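Side-chain contacts in complement factor MASP-3 (Homo sapiens, PDB 3DEM), which belongs to the serine proteases of complement and, through its CUB1-EGF-CUB2 region, interacts with mannan-binding lectin and ficolins: residues A[49-52]-A[53-57]; A[103-106]-A[107-110]. All coordinates share one frame; numbering follows the deposited sequence.

Contact 1 of 2, residues A[49-52]-A[53-57]; sequences ESSY and LCEYD. With CA (calcium ion), chain E.
The calcium site of the first CUB domain takes two of its carboxylates, those of Glu49 and Asp57, from opposite ends of a single loop between strands 37-47 and 58-62. Glu49 binds the calcium through one oxygen, OE1, at 2.4 Å, whereas Asp57 grips it with both OD1 and OD2. The two carboxylate planes stand 82° apart, and Glu49 OE1 comes within 3.2 Å of Asp57 OD2; both oxygens bind the same calcium, whose positive charge probably offsets their repulsion. The Glu49 chain reaches the ion fully extended, CG anti to the backbone N (chi1 -174°). Asp102 and the carbonyl of Ser104 complete the protein ligands, waters 2 and 3 fill further positions, and Tyr21 holds Asp57 OD2 by a hydrogen bond.

Between these ligands the chain doubles back through a type II beta turn over residues 51-54, closed by Cys54 N, which donates to Ser51 O from above the carbonyl plane. A weak bond runs from Glu55 N to Tyr52 O. Cys54 is itself tied to Cys72 by a disulfide. At the two central residues of the turn, Leu53 CG sits over the centre of the Tyr52 ring, 3.6 Å from its centroid, a CH-pi contact, while Glu55 OE1 lies at the edge of the same ring near its plane. Ser51 CB packs obliquely against the Tyr56 ring, 3.5 Å from CD1.

The Ser51 hydroxyl fastens the interior of the loop. Its OG, turned between the backbone N and the carbonyl carbon (chi1 72°), accepts an almost straight bond from Tyr56 N at 2.9 Å and gives its own proton to water 1, which in turn donates to Asp57 O over a rather short distance and to Glu49 O at 3.0 Å.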
ATOM      1  N   GLU A  49      23.259  24.491   6.354  1.00 40.35           N
ATOM      2  CA  GLU A  49      23.316  25.885   6.782  1.00 40.31           C
ATOM      3  C   GLU A  49      21.897  26.465   6.825  1.00 40.12           C
ATOM      4  O   GLU A  49      21.083  26.172   5.959  1.00 40.05           O
ATOM      5  CB  GLU A  49      24.172  26.692   5.804  1.00 40.28           C
ATOM      6  CG  GLU A  49      24.421  28.138   6.213  1.00 40.34           C
ATOM      7  CD  GLU A  49      25.109  28.944   5.123  1.00 40.44           C
ATOM      8  OE1 GLU A  49      25.348  28.391   4.029  1.00 40.59           O
ATOM      9  OE2 GLU A  49      25.413  30.132   5.356  1.00 40.48           O
ATOM     10  N   SER A  50      21.594  27.290   7.819  1.00 39.81           N
ATOM     11  CA  SER A  50      20.275  27.921   7.882  1.00 39.65           C
ATOM     12  C   SER A  50      20.281  29.311   7.229  1.00 39.37           C
ATOM     13  O   SER A  50      21.256  30.054   7.352  1.00 39.22           O
ATOM     14  CB  SER A  50      19.791  28.014   9.333  1.00 39.76           C
ATOM     15  OG  SER A  50      18.430  28.423   9.404  1.00 40.19           O
ATOM     16  N   SER A  51      19.201  29.652   6.524  1.00 38.97           N
ATOM     17  CA  SER A  51      19.052  31.000   5.958  1.00 38.80           C
ATOM     18  C   SER A  51      17.600  31.385   5.652  1.00 38.62           C
ATOM     19  O   SER A  51      16.725  30.529   5.521  1.00 38.49           O
ATOM     20  CB  SER A  51      19.917  31.176   4.705  1.00 38.75           C
ATOM     21  OG  SER A  51      19.393  30.451   3.606  1.00 38.60           O
ATOM     22  N   TYR A  52      17.363  32.688   5.549  1.00 38.47           N
ATOM     23  CA  TYR A  52      16.061  33.231   5.184  1.00 38.42           C
ATOM     24  C   TYR A  52      15.524  32.583   3.915  1.00 38.56           C
ATOM     25  O   TYR A  52      16.150  32.657   2.861  1.00 38.34           O
ATOM     26  CB  TYR A  52      16.179  34.741   4.985  1.00 38.16           C
ATOM     27  CG  TYR A  52      14.960  35.417   4.402  1.00 37.96           C
ATOM     28  CD1 TYR A  52      13.818  35.625   5.167  1.00 37.82           C
ATOM     29  CD2 TYR A  52      14.965  35.885   3.094  1.00 38.02           C
ATOM     30  CE1 TYR A  52      12.707  36.266   4.636  1.00 37.80           C
ATOM     31  CE2 TYR A  52      13.863  36.526   2.557  1.00 37.90           C
ATOM     32  CZ  TYR A  52      12.735  36.713   3.331  1.00 37.79           C
ATOM     33  OH  TYR A  52      11.641  37.345   2.793  1.00 37.14           O
ATOM     34  N   LEU A  53      14.359  31.951   4.027  1.00 38.85           N
ATOM     35  CA  LEU A  53      13.723  31.287   2.895  1.00 39.14           C
ATOM     36  C   LEU A  53      14.640  30.240   2.280  1.00 39.31           C
ATOM     37  O   LEU A  53      14.487  29.884   1.113  1.00 39.25           O
ATOM     38  CB  LEU A  53      13.304  32.315   1.836  1.00 39.13           C
ATOM     39  CG  LEU A  53      12.178  33.263   2.237  1.00 39.24           C
ATOM     40  CD1 LEU A  53      11.793  34.174   1.080  1.00 39.35           C
ATOM     41  CD2 LEU A  53      10.976  32.468   2.712  1.00 39.51           C
ATOM     42  N   CYS A  54      15.591  29.759   3.078  1.00 39.57           N
ATOM     43  CA  CYS A  54      16.597  28.806   2.626  1.00 39.91           C
ATOM     44  C   CYS A  54      17.272  29.278   1.342  1.00 39.94           C
ATOM     45  O   CYS A  54      17.373  28.534   0.366  1.00 39.75           O
ATOM     46  CB  CYS A  54      15.984  27.413   2.458  1.00 40.08           C
ATOM     47  SG  CYS A  54      15.341  26.716   4.009  1.00 41.01           S
ATOM     48  N   GLU A  55      17.740  30.524   1.359  1.00 40.14           N
ATOM     49  CA  GLU A  55      18.272  31.145   0.154  1.00 40.34           C
ATOM     50  C   GLU A  55      19.708  30.720  -0.144  1.00 40.37           C
ATOM     51  O   GLU A  55      20.112  30.677  -1.304  1.00 40.29           O
ATOM     52  CB  GLU A  55      18.140  32.679   0.201  1.00 40.33           C
ATOM     53  CG  GLU A  55      18.828  33.371   1.378  1.00 40.37           C
ATOM     54  CD  GLU A  55      18.563  34.870   1.404  1.00 40.53           C
ATOM     55  OE1 GLU A  55      17.678  35.324   0.647  1.00 40.77           O
ATOM     56  OE2 GLU A  55      19.233  35.596   2.172  1.00 40.48           O
ATOM     57  N   TYR A  56      20.462  30.391   0.901  1.00 40.39           N
ATOM     58  CA  TYR A  56      21.857  29.988   0.741  1.00 40.46           C
ATOM     59  C   TYR A  56      21.977  28.508   0.385  1.00 40.54           C
ATOM     60  O   TYR A  56      22.026  28.151  -0.792  1.00 40.72           O
ATOM     61  CB  TYR A  56      22.678  30.341   1.989  1.00 40.44           C
ATOM     62  CG  TYR A  56      22.702  31.827   2.298  1.00 40.46           C
ATOM     63  CD1 TYR A  56      23.004  32.294   3.575  1.00 40.55           C
ATOM     64  CD2 TYR A  56      22.409  32.766   1.313  1.00 40.56           C
ATOM     65  CE1 TYR A  56      23.025  33.656   3.856  1.00 40.31           C
ATOM     66  CE2 TYR A  56      22.423  34.125   1.585  1.00 40.38           C
ATOM     67  CZ  TYR A  56      22.730  34.564   2.856  1.00 40.40           C
ATOM     68  OH  TYR A  56      22.743  35.924   3.115  1.00 40.68           O
ATOM     69  N   ASP A  57      22.025  27.645   1.394  1.00 40.54           N
ATOM     70  CA  ASP A  57      22.044  26.205   1.153  1.00 40.51           C
ATOM     71  C   ASP A  57      20.633  25.651   1.309  1.00 40.56           C
ATOM     72  O   ASP A  57      19.877  26.095   2.174  1.00 40.51           O
ATOM     73  CB  ASP A  57      23.003  25.503   2.116  1.00 40.43           C
ATOM     74  CG  ASP A  57      24.441  25.950   1.935  1.00 40.34           C
ATOM     75  OD1 ASP A  57      24.706  26.768   1.030  1.00 40.06           O
ATOM     76  OD2 ASP A  57      25.312  25.487   2.700  1.00 40.04           O
TER
HETATM   77 CA    CA E5001      26.800  27.483   2.285  1.00 43.00          CA
HETATM   78  O   HOH W   1      20.412  27.949   3.696  1.00 37.16           O
HETATM   79  O   HOH W   2      27.787  26.526   4.083  1.00 41.22           O
HETATM   80  O   HOH W   3      28.150  26.231   0.460  1.00 35.66           O

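Contact 2 of 2, residues A[103-106]-A[107-110]. With CA (calcium ion), chain E.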
ATOM      1  N   PHE A 103      28.623  29.467  -2.205  1.00 41.18           N
ATOM      2  CA  PHE A 103      30.078  29.603  -2.181  1.00 41.61           C
ATOM      3  C   PHE A 103      30.633  29.626  -0.761  1.00 41.74           C
ATOM      4  O   PHE A 103      31.827  29.434  -0.550  1.00 41.75           O
ATOM      5  CB  PHE A 103      30.510  30.873  -2.928  1.00 41.80           C
ATOM      6  CG  PHE A 103      30.192  30.855  -4.401  1.00 42.33           C
ATOM      7  CD1 PHE A 103      28.914  31.161  -4.855  1.00 42.58           C
ATOM      8  CD2 PHE A 103      31.173  30.536  -5.331  1.00 42.65           C
ATOM      9  CE1 PHE A 103      28.619  31.145  -6.211  1.00 42.79           C
ATOM     10  CE2 PHE A 103      30.886  30.518  -6.691  1.00 42.87           C
ATOM     11  CZ  PHE A 103      29.609  30.822  -7.131  1.00 42.83           C
ATOM     12  N   SER A 104      29.760  29.862   0.211  1.00 42.04           N
ATOM     13  CA  SER A 104      30.194  30.069   1.586  1.00 42.27           C
ATOM     14  C   SER A 104      29.930  28.861   2.483  1.00 42.37           C
ATOM     15  O   SER A 104      28.860  28.751   3.084  1.00 42.22           O
ATOM     16  CB  SER A 104      29.505  31.305   2.172  1.00 42.26           C
ATOM     17  OG  SER A 104      30.038  31.628   3.446  1.00 42.35           O
ATOM     18  N   ASN A 105      30.911  27.964   2.577  1.00 42.62           N
ATOM     19  CA  ASN A 105      30.822  26.834   3.502  1.00 42.75           C
ATOM     20  C   ASN A 105      31.875  26.901   4.616  1.00 42.84           C
ATOM     21  O   ASN A 105      32.647  25.956   4.811  1.00 42.83           O
ATOM     22  CB  ASN A 105      30.904  25.498   2.755  1.00 42.81           C
ATOM     23  CG  ASN A 105      30.077  24.402   3.419  1.00 43.16           C
ATOM     24  OD1 ASN A 105      29.203  24.680   4.243  1.00 43.83           O
ATOM     25  ND2 ASN A 105      30.341  23.154   3.052  1.00 43.16           N
ATOM     26  N   GLU A 106      31.899  28.028   5.332  1.00 42.83           N
ATOM     27  CA  GLU A 106      32.745  28.204   6.516  1.00 42.75           C
ATOM     28  C   GLU A 106      32.566  27.034   7.488  1.00 42.83           C
ATOM     29  O   GLU A 106      33.493  26.241   7.700  1.00 42.76           O
ATOM     30  CB  GLU A 106      32.398  29.517   7.225  1.00 42.80           C
ATOM     31  CG  GLU A 106      32.559  30.776   6.375  1.00 42.71           C
ATOM     32  CD  GLU A 106      33.950  31.377   6.462  1.00 43.17           C
ATOM     33  OE1 GLU A 106      34.939  30.614   6.408  1.00 43.74           O
ATOM     34  OE2 GLU A 106      34.059  32.619   6.579  1.00 42.89           O
ATOM     35  N   GLU A 107      31.370  26.934   8.074  1.00 42.73           N
ATOM     36  CA  GLU A 107      31.005  25.792   8.912  1.00 42.55           C
ATOM     37  C   GLU A 107      30.874  24.553   8.047  1.00 42.50           C
ATOM     38  O   GLU A 107      30.491  24.648   6.880  1.00 42.70           O
ATOM     39  CB  GLU A 107      29.678  26.030   9.628  1.00 42.42           C
ATOM     40  CG  GLU A 107      29.619  27.261  10.504  1.00 42.53           C
ATOM     41  CD  GLU A 107      28.326  27.326  11.300  1.00 42.60           C
ATOM     42  OE1 GLU A 107      27.857  26.259  11.752  1.00 42.88           O
ATOM     43  OE2 GLU A 107      27.779  28.437  11.475  1.00 42.18           O
ATOM     44  N   ARG A 108      31.171  23.391   8.625  1.00 42.26           N
ATOM     45  CA  ARG A 108      31.189  22.143   7.871  1.00 42.04           C
ATOM     46  C   ARG A 108      29.966  21.264   8.110  1.00 41.81           C
ATOM     47  O   ARG A 108      29.978  20.357   8.948  1.00 42.04           O
ATOM     48  CB  ARG A 108      32.471  21.365   8.163  1.00 42.15           C
ATOM     49  CG  ARG A 108      33.542  21.516   7.092  1.00 42.83           C
ATOM     50  CD  ARG A 108      33.475  22.870   6.387  1.00 43.35           C
ATOM     51  NE  ARG A 108      34.487  22.973   5.336  1.00 44.08           N
ATOM     52  CZ  ARG A 108      34.353  22.465   4.112  1.00 44.28           C
ATOM     53  NH1 ARG A 108      33.241  21.820   3.769  1.00 43.48           N
ATOM     54  NH2 ARG A 108      35.334  22.605   3.227  1.00 44.19           N
ATOM     55  N   PHE A 109      28.921  21.527   7.340  1.00 41.07           N
ATOM     56  CA  PHE A 109      27.667  20.803   7.456  1.00 40.74           C
ATOM     57  C   PHE A 109      27.718  19.490   6.679  1.00 40.57           C
ATOM     58  O   PHE A 109      28.240  19.438   5.570  1.00 40.46           O
ATOM     59  CB  PHE A 109      26.519  21.690   6.969  1.00 40.58           C
ATOM     60  CG  PHE A 109      26.376  22.968   7.748  1.00 40.62           C
ATOM     61  CD1 PHE A 109      26.867  24.165   7.246  1.00 40.63           C
ATOM     62  CD2 PHE A 109      25.770  22.969   8.995  1.00 40.65           C
ATOM     63  CE1 PHE A 109      26.744  25.341   7.965  1.00 40.54           C
ATOM     64  CE2 PHE A 109      25.644  24.141   9.722  1.00 40.77           C
ATOM     65  CZ  PHE A 109      26.131  25.330   9.206  1.00 40.58           C
ATOM     66  N   THR A 110      27.166  18.432   7.266  1.00 40.46           N
ATOM     67  CA  THR A 110      27.339  17.085   6.733  1.00 40.39           C
ATOM     68  C   THR A 110      26.251  16.651   5.752  1.00 40.38           C
ATOM     69  O   THR A 110      26.248  15.510   5.285  1.00 40.29           O
ATOM     70  CB  THR A 110      27.459  16.041   7.862  1.00 40.41           C
ATOM     71  OG1 THR A 110      26.350  16.176   8.759  1.00 40.19           O
ATOM     72  CG2 THR A 110      28.766  16.229   8.628  1.00 40.25           C
TER
HETATM   73 CA    CA E5001      26.800  27.483   2.285  1.00 43.00          CA
HETATM   74  O   HOH W   2      27.787  26.526   4.083  1.00 41.22           O
HETATM   75  O   HOH W   3      28.150  26.231   0.460  1.00 35.66           O
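Asn105 sets its amide against the edge of the Phe109 ring, the two planes only 22° apart, with OD1 in the plane of the ring, 3.8 Å from CD1. On the far end of the amide, ND2 lies 3.3 Å from Arg108 NH1, donor against donor, and the guanidinium is turned 56° from the amide plane. Asn105 OD1 in turn comes within 2.9 Å of Glu107 O, an acceptor facing an acceptor, so which way round the amide lies is doubtful at this resolution. Asn105 O lies over one face of the guanidinium, 3.5 Å from NE, and Glu106 O meets the arginine obliquely, 3.6 Å from CD. A bend at chi2 (30°) folds the arginine chain back over these carbonyls. Just before Asn105 in the chain, Ser104 O binds the calcium directly at 2.5 Å.

Residues 103-110 belong to the loop that leads from strand 94-101, in one sheet of the CUB sandwich, to strand 111-120 in the other. Thr110 packs on Phe151 of the second subunit. Phe109 packs on Tyr21 and against Asn47 of strand 37-47, whose OD1 accepts from Thr110 N where the next strand is about to begin.

Overall arrangement
Contact 1 comes first along the chain, between strands 37-47 and 58-62, and contact 2 follows between strands 94-101 and 111-120; each loop passes from one sheet of the first CUB sandwich to the other. Their centres are 12 Å apart, and both reach the same calcium and share waters 2 and 3. They also touch directly, Glu49 CB packing 3.6 Å from Phe109 CE1. The pair illustrates how one ion can organise the end of a beta sandwich by joining loops distant in sequence; this probably keeps that end of the domain in shape, in a fragment that carries the sites for mannan-binding lectin and ficolins.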